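Local coordinates for protein processed glycerol phosphate lipoteichoic acid synthase 2 (Bacillus subtilis, PDB 2W8D) that belongs to the sulfatase family of the alkaline phosphatase clan and carries a bound magnesium ion, at residues Q237-L242 with G246-S251; A127-N132 with K176-L181; M90-L95 with P188-F193. All blocks are in the same frame, centred on the assembly; numbering follows the deposited sequence.

Contact 1: Q237-L242 with G246-S251; sequences QFFNDL and GLYDKS
Phe-239, on the last full turns of helix 219-244, and Tyr-248, in the loop that follows, meet as two rings with their planes inclined at 62°, neither stacked nor in an edge-to-face pair. Their centroids are 5.6 Å apart, and the touching corners are Phe-239 CD2 and Tyr-248 CE1, at 3.6 Å. Tyr-248 holds its CG anti to the backbone N (chi1 -174°), which carries the ring away from its own amide and alongside the end of the helix. The same ring stacks on His-295 and receives a cation-pi contact from Lys-243, while Phe-239 meets Phe-59 edge to face, so the pair belongs to a larger aromatic cluster.

Next to the rings, closer to the backbone, the packing is aliphatic. Leu-242 CB faces Tyr-248 CB at 4.3 Å, and a methyl of the same leucine, CD2, reaches Leu-247 CB at a similar spacing. The backbone closes the contact: Tyr-248 N donates to Leu-242 O over 3.0 Å, approaching from above the carbonyl plane, 43° out of it, rather than along a lone pair. The chain turns back at Gly-246, which has positive phi, a conformation in which a CB would press on the preceding carbonyl O. Further on, Ser-251 OG donates to Leu-247 O at 2.6 Å, bracing the type I turn from Tyr-248 to Ser-251. Helix termination by a glycine of positive phi, followed by a short turn into strand 251-257, is the helix-to-strand half of a beta-alpha-beta crossover in the alpha/beta core of this sulfatase-family domain.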
ATOM      1  N   GLN A 237      10.067  16.928  -2.905  1.00 14.81           N
ATOM      2  CA  GLN A 237      11.218  17.275  -2.045  1.00 14.76           C
ATOM      3  C   GLN A 237      11.957  15.999  -1.611  1.00 14.57           C
ATOM      4  O   GLN A 237      13.158  15.894  -1.788  1.00 15.92           O
ATOM      5  CB  GLN A 237      10.785  18.135  -0.850  1.00 14.60           C
ATOM      6  CG  GLN A 237      11.788  18.225   0.299  1.00 14.61           C
ATOM      7  CD  GLN A 237      11.114  18.165   1.669  1.00 16.31           C
ATOM      8  OE1 GLN A 237      10.187  18.925   1.933  1.00 18.06           O
ATOM      9  NE2 GLN A 237      11.584  17.250   2.552  1.00 14.61           N
ATOM     10  N   PHE A 238      11.243  15.019  -1.086  1.00 14.40           N
ATOM     11  CA  PHE A 238      11.842  13.719  -0.725  1.00 14.31           C
ATOM     12  C   PHE A 238      12.706  13.115  -1.846  1.00 14.80           C
ATOM     13  O   PHE A 238      13.852  12.696  -1.605  1.00 14.47           O
ATOM     14  CB  PHE A 238      10.745  12.747  -0.303  1.00 13.73           C
ATOM     15  CG  PHE A 238      11.236  11.457   0.285  1.00 15.07           C
ATOM     16  CD1 PHE A 238      12.225  11.437   1.293  1.00 15.09           C
ATOM     17  CD2 PHE A 238      10.645  10.254  -0.096  1.00 15.55           C
ATOM     18  CE1 PHE A 238      12.644  10.216   1.884  1.00 16.55           C
ATOM     19  CE2 PHE A 238      11.047   9.010   0.502  1.00 18.03           C
ATOM     20  CZ  PHE A 238      12.055   8.999   1.502  1.00 15.92           C
ATOM     21  N   PHE A 239      12.164  13.071  -3.061  1.00 15.69           N
ATOM     22  CA  PHE A 239      12.914  12.618  -4.237  1.00 16.88           C
ATOM     23  C   PHE A 239      14.141  13.478  -4.527  1.00 17.83           C
ATOM     24  O   PHE A 239      15.206  12.934  -4.785  1.00 18.89           O
ATOM     25  CB  PHE A 239      12.013  12.589  -5.481  1.00 17.34           C
ATOM     26  CG  PHE A 239      11.310  11.274  -5.713  1.00 15.99           C
ATOM     27  CD1 PHE A 239      10.564  10.681  -4.722  1.00 17.63           C
ATOM     28  CD2 PHE A 239      11.400  10.646  -6.936  1.00 14.83           C
ATOM     29  CE1 PHE A 239       9.909   9.485  -4.957  1.00 18.75           C
ATOM     30  CE2 PHE A 239      10.744   9.445  -7.164  1.00 16.24           C
ATOM     31  CZ  PHE A 239      10.002   8.883  -6.208  1.00 16.19           C
ATOM     32  N   ASN A 240      14.016  14.806  -4.497  1.00 18.74           N
ATOM     33  CA  ASN A 240      15.197  15.667  -4.701  1.00 19.79           C
ATOM     34  C   ASN A 240      16.290  15.306  -3.704  1.00 19.44           C
ATOM     35  O   ASN A 240      17.431  15.104  -4.082  1.00 19.72           O
ATOM     36  CB  ASN A 240      14.868  17.160  -4.576  1.00 20.22           C
ATOM     37  CG  ASN A 240      14.009  17.681  -5.717  1.00 23.94           C
ATOM     38  OD1 ASN A 240      14.141  17.275  -6.884  1.00 26.25           O
ATOM     39  ND2 ASN A 240      13.118  18.607  -5.386  1.00 28.23           N
ATOM     40  N   ASP A 241      15.923  15.199  -2.431  1.00 19.98           N
ATOM     41  CA  ASP A 241      16.883  14.830  -1.371  1.00 19.74           C
ATOM     42  C   ASP A 241      17.437  13.409  -1.512  1.00 19.42           C
ATOM     43  O   ASP A 241      18.603  13.183  -1.240  1.00 19.74           O
ATOM     44  CB  ASP A 241      16.300  15.069   0.024  1.00 19.98           C
ATOM     45  CG  ASP A 241      16.140  16.554   0.359  1.00 20.01           C
ATOM     46  OD1 ASP A 241      16.710  17.410  -0.344  1.00 21.57           O
ATOM     47  OD2 ASP A 241      15.433  16.878   1.338  1.00 21.36           O
ATOM     48  N   LEU A 242      16.631  12.457  -1.969  1.00 19.14           N
ATOM     49  CA  LEU A 242      17.164  11.119  -2.238  1.00 19.33           C
ATOM     50  C   LEU A 242      18.232  11.101  -3.358  1.00 19.99           C
ATOM     51  O   LEU A 242      19.062  10.184  -3.446  1.00 19.01           O
ATOM     52  CB  LEU A 242      16.038  10.152  -2.569  1.00 19.68           C
ATOM     53  CG  LEU A 242      15.088   9.723  -1.432  1.00 19.74           C
ATOM     54  CD1 LEU A 242      14.015   8.815  -1.954  1.00 18.06           C
ATOM     55  CD2 LEU A 242      15.861   9.033  -0.339  1.00 19.68           C
ATOM     56  N   GLY A 246      22.489  10.318  -2.916  1.00 20.82           N
ATOM     57  CA  GLY A 246      22.897   9.129  -3.681  1.00 20.59           C
ATOM     58  C   GLY A 246      22.069   7.863  -3.445  1.00 20.10           C
ATOM     59  O   GLY A 246      22.357   6.801  -4.005  1.00 20.03           O
ATOM     60  N   LEU A 247      21.031   7.959  -2.629  1.00 19.92           N
ATOM     61  CA  LEU A 247      20.220   6.775  -2.321  1.00 19.52           C
ATOM     62  C   LEU A 247      19.208   6.417  -3.418  1.00 19.18           C
ATOM     63  O   LEU A 247      18.684   5.302  -3.436  1.00 18.68           O
ATOM     64  CB  LEU A 247      19.559   6.901  -0.947  1.00 19.40           C
ATOM     65  CG  LEU A 247      20.504   6.984   0.271  1.00 19.80           C
ATOM     66  CD1 LEU A 247      19.769   7.253   1.567  1.00 16.77           C
ATOM     67  CD2 LEU A 247      21.340   5.740   0.404  1.00 21.09           C
ATOM     68  N   TYR A 248      18.961   7.352  -4.337  1.00 19.38           N
ATOM     69  CA  TYR A 248      17.953   7.166  -5.400  1.00 19.97           C
ATOM     70  C   TYR A 248      18.327   6.052  -6.372  1.00 19.86           C
ATOM     71  O   TYR A 248      17.486   5.223  -6.724  1.00 19.51           O
ATOM     72  CB  TYR A 248      17.742   8.462  -6.168  1.00 20.86           C
ATOM     73  CG  TYR A 248      16.629   8.427  -7.188  1.00 23.33           C
ATOM     74  CD1 TYR A 248      15.304   8.558  -6.799  1.00 26.63           C
ATOM     75  CD2 TYR A 248      16.905   8.314  -8.557  1.00 28.22           C
ATOM     76  CE1 TYR A 248      14.262   8.550  -7.737  1.00 31.60           C
ATOM     77  CE2 TYR A 248      15.864   8.308  -9.517  1.00 29.58           C
ATOM     78  CZ  TYR A 248      14.559   8.434  -9.092  1.00 32.27           C
ATOM     79  OH  TYR A 248      13.518   8.422  -9.988  1.00 38.87           O
ATOM     80  N   ASP A 249      19.595   6.031  -6.777  1.00 19.39           N
ATOM     81  CA  ASP A 249      20.151   4.997  -7.648  1.00 19.89           C
ATOM     82  C   ASP A 249      20.431   3.686  -6.889  1.00 19.51           C
ATOM     83  O   ASP A 249      20.658   2.629  -7.478  1.00 19.22           O
ATOM     84  CB  ASP A 249      21.449   5.515  -8.314  1.00 20.31           C
ATOM     85  CG  ASP A 249      21.208   6.714  -9.225  1.00 21.46           C
ATOM     86  OD1 ASP A 249      20.263   6.686 -10.048  1.00 22.36           O
ATOM     87  OD2 ASP A 249      21.987   7.689  -9.141  1.00 23.80           O
ATOM     88  N   LYS A 250      20.411   3.752  -5.571  1.00 19.95           N
ATOM     89  CA  LYS A 250      20.695   2.565  -4.785  1.00 20.28           C
ATOM     90  C   LYS A 250      19.432   1.930  -4.272  1.00 20.42           C
ATOM     91  O   LYS A 250      19.499   1.107  -3.345  1.00 21.23           O
ATOM     92  CB  LYS A 250      21.617   2.908  -3.612  1.00 20.13           C
ATOM     93  CG  LYS A 250      23.050   3.262  -4.027  1.00 20.64           C
ATOM     94  CD  LYS A 250      23.753   4.073  -2.949  1.00 21.09           C
ATOM     95  CE  LYS A 250      24.940   4.836  -3.534  1.00 24.46           C
ATOM     96  NZ  LYS A 250      25.717   5.618  -2.517  1.00 23.39           N
ATOM     97  N   SER A 251      18.283   2.296  -4.837  1.00 19.90           N
ATOM     98  CA  SER A 251      17.037   1.934  -4.181  1.00 19.90           C
ATOM     99  C   SER A 251      15.858   1.550  -5.060  1.00 19.83           C
ATOM    100  O   SER A 251      15.795   1.871  -6.253  1.00 19.90           O
ATOM    101  CB  SER A 251      16.607   3.035  -3.207  1.00 19.93           C
ATOM    102  OG  SER A 251      17.602   3.261  -2.222  1.00 19.28           O
TER

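Contact 2: A127-N132 with K176-L181; sequences ATFHGN and KESMPL
Phe-129 turns its CG anti to its own carbonyl carbon (chi1 -62°), which sends the ring from strand 125-130 toward helix 171-183, where the helix itself presents Leu-181 CB to it; the leucine's own chi1 (-57°) only sets the course of its branched end, which passes obliquely by. Leu-181 CB lies at the rim of the ring, in its plane, 3.8 Å from Phe-129 CE1. One helical turn earlier, Ser-178 faces the neighbouring corner, with OG 3.9 Å and CB 4.0 Å from Phe-129 CD1. The helix therefore leans on two adjacent ring carbons of one aromatic residue, and the Ser-178 carbonyl O is also close, 4.1 Å from Phe-129 CE1.

The ring has further aromatic company beyond the helix. It stacks with Phe-193 of the adjoining parallel strand 189-194 and with Phe-152 of strand 150-152, which flanks strand 125-130 too. Phe-129 is thus a buried link between the sheet and the helix that covers it.

No hydrogen bond crosses between 127-132 and 176-181. The polar end of Ser-178 is served by Tyr-157 OH and by Phe-174 O, a carbonyl one turn back in its own helix. With its hydroxyl engaged in this way, the serine meets the ring by van der Waals contact, consistent with an interface that rests mainly on apolar packing, in which the buried hydroxyl is satisfied by its own helix and by Tyr-157 of a loop.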
ATOM      1  N   ALA A 127      13.491  -0.183   9.141  1.00 14.04           N
ATOM      2  CA  ALA A 127      13.015   0.927   9.987  1.00 14.66           C
ATOM      3  C   ALA A 127      11.718   1.551   9.450  1.00 15.47           C
ATOM      4  O   ALA A 127      11.554   1.684   8.240  1.00 15.08           O
ATOM      5  CB  ALA A 127      14.097   2.012  10.108  1.00 14.57           C
ATOM      6  N   THR A 128      10.810   1.956  10.348  1.00 15.79           N
ATOM      7  CA  THR A 128       9.661   2.759   9.950  1.00 15.73           C
ATOM      8  C   THR A 128       9.878   4.199  10.371  1.00 15.80           C
ATOM      9  O   THR A 128      10.450   4.435  11.435  1.00 15.24           O
ATOM     10  CB  THR A 128       8.390   2.243  10.620  1.00 16.87           C
ATOM     11  OG1 THR A 128       8.155   0.896  10.190  1.00 18.27           O
ATOM     12  CG2 THR A 128       7.194   3.137  10.284  1.00 14.19           C
ATOM     13  N   PHE A 129       9.420   5.152   9.543  1.00 15.82           N
ATOM     14  CA  PHE A 129       9.415   6.569   9.893  1.00 15.91           C
ATOM     15  C   PHE A 129       7.989   7.052   9.960  1.00 16.15           C
ATOM     16  O   PHE A 129       7.187   6.747   9.087  1.00 17.72           O
ATOM     17  CB  PHE A 129      10.179   7.379   8.849  1.00 15.94           C
ATOM     18  CG  PHE A 129      11.620   6.993   8.737  1.00 16.52           C
ATOM     19  CD1 PHE A 129      12.608   7.746   9.373  1.00 15.05           C
ATOM     20  CD2 PHE A 129      11.993   5.844   8.041  1.00 16.17           C
ATOM     21  CE1 PHE A 129      13.931   7.371   9.294  1.00 15.57           C
ATOM     22  CE2 PHE A 129      13.336   5.464   7.956  1.00 15.23           C
ATOM     23  CZ  PHE A 129      14.299   6.226   8.584  1.00 15.24           C
ATOM     24  N   HIS A 130       7.650   7.821  10.972  1.00 16.30           N
ATOM     25  CA  HIS A 130       6.290   8.307  11.098  1.00 16.21           C
ATOM     26  C   HIS A 130       6.254   9.407  12.137  1.00 16.60           C
ATOM     27  O   HIS A 130       6.861   9.290  13.200  1.00 16.22           O
ATOM     28  CB  HIS A 130       5.400   7.160  11.520  1.00 17.19           C
ATOM     29  CG  HIS A 130       3.953   7.504  11.581  1.00 18.14           C
ATOM     30  ND1 HIS A 130       3.253   7.978  10.490  1.00 19.72           N
ATOM     31  CD2 HIS A 130       3.070   7.433  12.598  1.00 16.99           C
ATOM     32  CE1 HIS A 130       1.999   8.190  10.840  1.00 17.86           C
ATOM     33  NE2 HIS A 130       1.862   7.861  12.110  1.00 19.23           N
ATOM     34  N   GLY A 131       5.559  10.494  11.816  1.00 16.78           N
ATOM     35  CA  GLY A 131       5.569  11.683  12.664  1.00 16.85           C
ATOM     36  C   GLY A 131       4.486  11.691  13.721  1.00 17.23           C
ATOM     37  O   GLY A 131       3.858  12.713  13.927  1.00 18.20           O
ATOM     38  N   ASN A 132       4.260  10.559  14.381  1.00 16.95           N
ATOM     39  CA  ASN A 132       3.223  10.442  15.406  1.00 17.72           C
ATOM     40  C   ASN A 132       3.688   9.399  16.414  1.00 17.72           C
ATOM     41  O   ASN A 132       4.628   8.669  16.131  1.00 18.04           O
ATOM     42  CB  ASN A 132       1.868  10.049  14.786  1.00 18.12           C
ATOM     43  CG  ASN A 132       0.680  10.158  15.788  1.00 19.73           C
ATOM     44  OD1 ASN A 132       0.817  10.682  16.885  1.00 22.75           O
ATOM     45  ND2 ASN A 132      -0.479   9.658  15.390  1.00 21.07           N
ATOM     46  N   LYS A 176      12.117  16.213   5.610  1.00 19.74           N
ATOM     47  CA  LYS A 176      13.410  16.845   5.806  1.00 20.82           C
ATOM     48  C   LYS A 176      14.201  16.190   6.929  1.00 20.96           C
ATOM     49  O   LYS A 176      15.349  15.790   6.747  1.00 20.40           O
ATOM     50  CB  LYS A 176      13.226  18.321   6.170  1.00 22.12           C
ATOM     51  CG  LYS A 176      13.755  19.326   5.151  1.00 24.20           C
ATOM     52  CD  LYS A 176      15.219  19.104   4.798  1.00 24.00           C
ATOM     53  CE  LYS A 176      15.549  19.936   3.550  1.00 27.18           C
ATOM     54  NZ  LYS A 176      14.845  19.423   2.340  1.00 22.89           N
ATOM     55  N   GLU A 177      13.553  16.116   8.092  1.00 21.46           N
ATOM     56  CA  GLU A 177      14.105  15.562   9.327  1.00 21.99           C
ATOM     57  C   GLU A 177      14.449  14.067   9.259  1.00 21.36           C
ATOM     58  O   GLU A 177      15.386  13.609   9.925  1.00 21.46           O
ATOM     59  CB  GLU A 177      13.177  15.886  10.506  1.00 22.17           C
ATOM     60  CG  GLU A 177      13.480  17.275  11.095  1.00 26.02           C
ATOM     61  CD  GLU A 177      12.331  17.862  11.906  1.00 29.67           C
ATOM     62  OE1 GLU A 177      12.160  17.468  13.077  1.00 31.18           O
ATOM     63  OE2 GLU A 177      11.625  18.750  11.382  1.00 30.71           O
ATOM     64  N   SER A 178      13.724  13.332   8.417  1.00 20.30           N
ATOM     65  CA  SER A 178      14.016  11.919   8.192  1.00 19.30           C
ATOM     66  C   SER A 178      15.331  11.641   7.448  1.00 19.00           C
ATOM     67  O   SER A 178      15.883  10.548   7.589  1.00 19.10           O
ATOM     68  CB  SER A 178      12.860  11.226   7.466  1.00 18.61           C
ATOM     69  OG  SER A 178      11.652  11.318   8.203  1.00 18.87           O
HETATM   70  N   MSE A 179      15.836  12.608   6.677  1.00 18.34           N
HETATM   71  CA  MSE A 179      17.074  12.415   5.899  1.00 18.48           C
HETATM   72  C   MSE A 179      18.278  11.918   6.709  1.00 17.74           C
HETATM   73  O   MSE A 179      18.748  10.808   6.447  1.00 17.19           O
HETATM   74  CB  MSE A 179      17.428  13.629   5.025  1.00 18.34           C
HETATM   75  CG  MSE A 179      16.353  13.990   3.971  1.00 22.28           C
HETATM   76 SE   MSE A 179      15.356  12.488   3.100  1.00 27.99          SE
HETATM   77  CE  MSE A 179      16.770  11.788   1.935  1.00 23.76           C
ATOM     78  N   PRO A 180      18.750  12.692   7.718  1.00 17.48           N
ATOM     79  CA  PRO A 180      19.920  12.186   8.479  1.00 17.20           C
ATOM     80  C   PRO A 180      19.637  10.872   9.196  1.00 16.57           C
ATOM     81  O   PRO A 180      20.526  10.061   9.387  1.00 15.90           O
ATOM     82  CB  PRO A 180      20.216  13.299   9.505  1.00 17.36           C
ATOM     83  CG  PRO A 180      19.000  14.186   9.499  1.00 18.24           C
ATOM     84  CD  PRO A 180      18.350  14.044   8.148  1.00 17.56           C
ATOM     85  N   LEU A 181      18.387  10.649   9.574  1.00 16.28           N
ATOM     86  CA  LEU A 181      18.059   9.403  10.204  1.00 15.39           C
ATOM     87  C   LEU A 181      18.207   8.290   9.167  1.00 16.15           C
ATOM     88  O   LEU A 181      18.810   7.259   9.427  1.00 17.23           O
ATOM     89  CB  LEU A 181      16.664   9.470  10.815  1.00 14.62           C
ATOM     90  CG  LEU A 181      16.508  10.609  11.827  1.00 12.91           C
ATOM     91  CD1 LEU A 181      15.051  10.754  12.181  1.00  9.27           C
ATOM     92  CD2 LEU A 181      17.417  10.422  13.129  1.00  7.58           C
TER

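Contact 3: M90-L95 with P188-F193; sequences MMENSL and PFYTKF
Glu-92 and Lys-192 come from opposite directions, one off helix 86-93 and the other off strand 189-194, and join in a salt bridge between Glu-92 OE2 and Lys-192 NZ at 3.2 Å. The amine meets the carboxylate oxygen on its anti side, 20° out of the carboxylate plane. This is the tight part of the contact. The lysine chain is bent at chi2, chi3 and chi4 (the last two at 54°), so that it curls round Glu-92 OE2, and Lys-192 CD lies 3.1 Å from Glu-92 OE2. Glu-92 is bent as well, at chi2. Its OE1 is modelled so close to Tyr-190 OH that the detail there is doubtful. Lys-192 NZ has a stronger partner in Glu-88 OE1, one turn earlier in the helix; an amine held between two carboxylates would probably stay charged.

Beside this cluster the fit is looser, and a water mediates, since Met-91 O and Tyr-190 OH are 4.4 Å apart. It donates to Met-91 O at 2.9 Å and lies 2.6 Å from Tyr-190 OH, at the edge of the tyrosine ring and in its plane, bridging helix backbone and strand side chain. Met-91 CB, in a selenomethionine, comes within 5.3 Å of Tyr-190 OH, and the selenium end turns away from the strand. The backbones stay well apart, with Met-91 CA and Lys-192 CA 10.0 Å from each other, yet all four touching residues are buried. Strand 189-194 runs between its parallel neighbours 33-39 and 125-130: Tyr-190 also packs on Val-34 and Ser-126, and Lys-192 on Thr-128. The C-terminal turn of helix 86-93 packs on strand 189-194 through Glu-92 and on strand 33-39 through Met-91, which touches Tyr-36.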
HETATM    1  N   MSE A  90      -0.654  -5.705   4.859  1.00 16.98           N
HETATM    2  CA  MSE A  90      -0.600  -6.363   3.564  1.00 18.18           C
HETATM    3  C   MSE A  90       0.742  -6.184   2.845  1.00 18.93           C
HETATM    4  O   MSE A  90       1.199  -7.143   2.216  1.00 19.48           O
HETATM    5  CB  MSE A  90      -1.777  -5.915   2.706  1.00 17.26           C
HETATM    6  CG  MSE A  90      -3.063  -6.550   3.208  1.00 18.06           C
HETATM    7 SE   MSE A  90      -4.618  -6.103   2.097  1.00 24.95          SE
HETATM    8  CE  MSE A  90      -5.024  -4.378   2.872  1.00 13.46           C
HETATM    9  N   MSE A  91       1.362  -4.993   2.955  1.00 19.47           N
HETATM   10  CA  MSE A  91       2.685  -4.739   2.360  1.00 20.94           C
HETATM   11  C   MSE A  91       3.700  -5.671   2.974  1.00 20.75           C
HETATM   12  O   MSE A  91       4.537  -6.194   2.268  1.00 21.03           O
HETATM   13  CB  MSE A  91       3.197  -3.302   2.582  1.00 20.79           C
HETATM   14  CG  MSE A  91       2.329  -2.205   2.017  1.00 24.72           C
HETATM   15 SE   MSE A  91       2.062  -2.346   0.081  1.00 33.83          SE
HETATM   16  CE  MSE A  91       0.123  -2.114   0.003  1.00 27.67           C
ATOM     17  N   GLU A  92       3.636  -5.862   4.292  1.00 20.95           N
ATOM     18  CA  GLU A  92       4.637  -6.702   4.982  1.00 21.01           C
ATOM     19  C   GLU A  92       4.312  -8.191   4.953  1.00 20.18           C
ATOM     20  O   GLU A  92       5.197  -8.984   5.154  1.00 20.35           O
ATOM     21  CB  GLU A  92       4.869  -6.286   6.447  1.00 21.60           C
ATOM     22  CG  GLU A  92       5.243  -4.825   6.772  1.00 26.46           C
ATOM     23  CD  GLU A  92       5.961  -4.067   5.669  1.00 34.11           C
ATOM     24  OE1 GLU A  92       6.794  -4.647   4.952  1.00 39.31           O
ATOM     25  OE2 GLU A  92       5.709  -2.863   5.523  1.00 38.14           O
ATOM     26  N   ASN A  93       3.058  -8.582   4.717  1.00 19.27           N
ATOM     27  CA  ASN A  93       2.704 -10.001   4.907  1.00 18.05           C
ATOM     28  C   ASN A  93       2.075 -10.732   3.748  1.00 16.83           C
ATOM     29  O   ASN A  93       2.108 -11.952   3.726  1.00 17.16           O
ATOM     30  CB  ASN A  93       1.830 -10.175   6.145  1.00 17.38           C
ATOM     31  CG  ASN A  93       2.544  -9.783   7.385  1.00 18.08           C
ATOM     32  OD1 ASN A  93       3.385 -10.531   7.863  1.00 18.84           O
ATOM     33  ND2 ASN A  93       2.236  -8.587   7.926  1.00 18.46           N
ATOM     34  N   SER A  94       1.499  -9.991   2.809  1.00 16.59           N
ATOM     35  CA  SER A  94       0.713 -10.561   1.708  1.00 16.32           C
ATOM     36  C   SER A  94      -0.377 -11.465   2.276  1.00 16.07           C
ATOM     37  O   SER A  94      -0.617 -12.585   1.820  1.00 16.32           O
ATOM     38  CB  SER A  94       1.609 -11.275   0.688  1.00 15.60           C
ATOM     39  OG  SER A  94       0.900 -11.515  -0.510  1.00 17.31           O
ATOM     40  N   LEU A  95      -0.996 -10.960   3.329  1.00 16.66           N
ATOM     41  CA  LEU A  95      -2.139 -11.585   3.969  1.00 16.66           C
ATOM     42  C   LEU A  95      -3.191 -10.521   4.238  1.00 16.51           C
ATOM     43  O   LEU A  95      -2.878  -9.392   4.592  1.00 16.08           O
ATOM     44  CB  LEU A  95      -1.742 -12.253   5.281  1.00 17.01           C
ATOM     45  CG  LEU A  95      -0.820 -13.466   5.269  1.00 18.81           C
ATOM     46  CD1 LEU A  95      -0.479 -13.826   6.730  1.00 15.91           C
ATOM     47  CD2 LEU A  95      -1.500 -14.624   4.511  1.00 18.69           C
ATOM     48  N   PRO A 188      22.344  -2.846   3.136  1.00 17.47           N
ATOM     49  CA  PRO A 188      21.056  -2.428   2.571  1.00 16.30           C
ATOM     50  C   PRO A 188      19.990  -2.228   3.625  1.00 15.84           C
ATOM     51  O   PRO A 188      20.015  -2.878   4.662  1.00 14.94           O
ATOM     52  CB  PRO A 188      20.672  -3.599   1.678  1.00 15.95           C
ATOM     53  CG  PRO A 188      21.341  -4.790   2.288  1.00 16.37           C
ATOM     54  CD  PRO A 188      22.509  -4.314   3.110  1.00 16.91           C
ATOM     55  N   PHE A 189      19.041  -1.333   3.358  1.00 15.75           N
ATOM     56  CA  PHE A 189      17.961  -1.095   4.306  1.00 15.11           C
ATOM     57  C   PHE A 189      16.596  -1.199   3.670  1.00 15.48           C
ATOM     58  O   PHE A 189      16.434  -0.931   2.480  1.00 15.87           O
ATOM     59  CB  PHE A 189      18.131   0.250   5.017  1.00 15.21           C
ATOM     60  CG  PHE A 189      18.121   1.435   4.093  1.00 15.69           C
ATOM     61  CD1 PHE A 189      16.965   1.807   3.420  1.00 16.71           C
ATOM     62  CD2 PHE A 189      19.258   2.183   3.901  1.00 13.33           C
ATOM     63  CE1 PHE A 189      16.974   2.916   2.542  1.00 17.84           C
ATOM     64  CE2 PHE A 189      19.266   3.280   3.053  1.00 13.95           C
ATOM     65  CZ  PHE A 189      18.137   3.643   2.379  1.00 15.61           C
ATOM     66  N   TYR A 190      15.603  -1.571   4.480  1.00 15.86           N
ATOM     67  CA  TYR A 190      14.216  -1.660   4.061  1.00 15.63           C
ATOM     68  C   TYR A 190      13.406  -0.748   4.988  1.00 15.32           C
ATOM     69  O   TYR A 190      13.389  -0.969   6.200  1.00 15.99           O
ATOM     70  CB  TYR A 190      13.769  -3.111   4.220  1.00 16.06           C
ATOM     71  CG  TYR A 190      12.276  -3.389   4.032  1.00 17.16           C
ATOM     72  CD1 TYR A 190      11.338  -3.081   5.030  1.00 15.56           C
ATOM     73  CD2 TYR A 190      11.840  -4.034   2.883  1.00 16.70           C
ATOM     74  CE1 TYR A 190       9.988  -3.386   4.839  1.00 18.15           C
ATOM     75  CE2 TYR A 190      10.540  -4.349   2.690  1.00 16.74           C
ATOM     76  CZ  TYR A 190       9.616  -4.014   3.639  1.00 18.68           C
ATOM     77  OH  TYR A 190       8.344  -4.371   3.355  1.00 19.63           O
ATOM     78  N   THR A 191      12.742   0.258   4.427  1.00 13.75           N
ATOM     79  CA  THR A 191      12.191   1.370   5.209  1.00 13.02           C
ATOM     80  C   THR A 191      10.797   1.757   4.775  1.00 13.72           C
ATOM     81  O   THR A 191      10.448   1.591   3.599  1.00 12.90           O
ATOM     82  CB  THR A 191      13.055   2.643   5.107  1.00 13.37           C
ATOM     83  OG1 THR A 191      13.310   2.945   3.731  1.00 11.38           O
ATOM     84  CG2 THR A 191      14.351   2.431   5.802  1.00 11.42           C
ATOM     85  N   LYS A 192      10.011   2.259   5.734  1.00 13.84           N
ATOM     86  CA  LYS A 192       8.632   2.661   5.502  1.00 14.89           C
ATOM     87  C   LYS A 192       8.427   4.085   5.964  1.00 14.90           C
ATOM     88  O   LYS A 192       8.700   4.395   7.132  1.00 14.73           O
ATOM     89  CB  LYS A 192       7.645   1.765   6.270  1.00 14.75           C
ATOM     90  CG  LYS A 192       7.538   0.307   5.788  1.00 15.64           C
ATOM     91  CD  LYS A 192       7.380  -0.677   6.996  1.00 17.34           C
ATOM     92  CE  LYS A 192       6.229  -0.288   7.891  1.00 15.89           C
ATOM     93  NZ  LYS A 192       4.963  -0.164   7.077  1.00 15.41           N
ATOM     94  N   PHE A 193       7.931   4.933   5.057  1.00 14.53           N
ATOM     95  CA  PHE A 193       7.546   6.290   5.405  1.00 15.15           C
ATOM     96  C   PHE A 193       6.025   6.463   5.399  1.00 15.84           C
ATOM     97  O   PHE A 193       5.369   6.351   4.348  1.00 16.22           O
ATOM     98  CB  PHE A 193       8.199   7.271   4.432  1.00 15.87           C
ATOM     99  CG  PHE A 193       9.687   7.420   4.627  1.00 14.05           C
ATOM    100  CD1 PHE A 193      10.196   8.513   5.293  1.00 14.75           C
ATOM    101  CD2 PHE A 193      10.570   6.458   4.148  1.00 12.11           C
ATOM    102  CE1 PHE A 193      11.578   8.646   5.482  1.00 13.77           C
ATOM    103  CE2 PHE A 193      11.913   6.586   4.309  1.00 13.83           C
ATOM    104  CZ  PHE A 193      12.443   7.687   4.979  1.00 12.27           C
TER
HETATM  105  O   HOH W   1       7.182  -5.467   1.265  1.00 17.50           O

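In the fold
Strand 189-194 ties the three sites together. Contacts 2 and 3 have centres about 15 Å apart and share the sheet, where Phe-129 N and Lys-192 O probably hydrogen-bond at 2.6 Å. Contacts 1 and 2, about 14 Å apart between centres, join helix to helix: Asp-241 OD2 and Lys-176 NZ form a salt bridge of 2.8 Å, and Phe-238 packs on Met-179. Contacts 1 and 3, about 18 Å apart, touch through Phe-238 and Phe-193. In contact 3 the Met-91 side chain is about 11 Å from the magnesium ion bound at Glu-40, phosphothreonine Thr-84, Asp-258 and His-259: not a ligand, but in its neighbourhood.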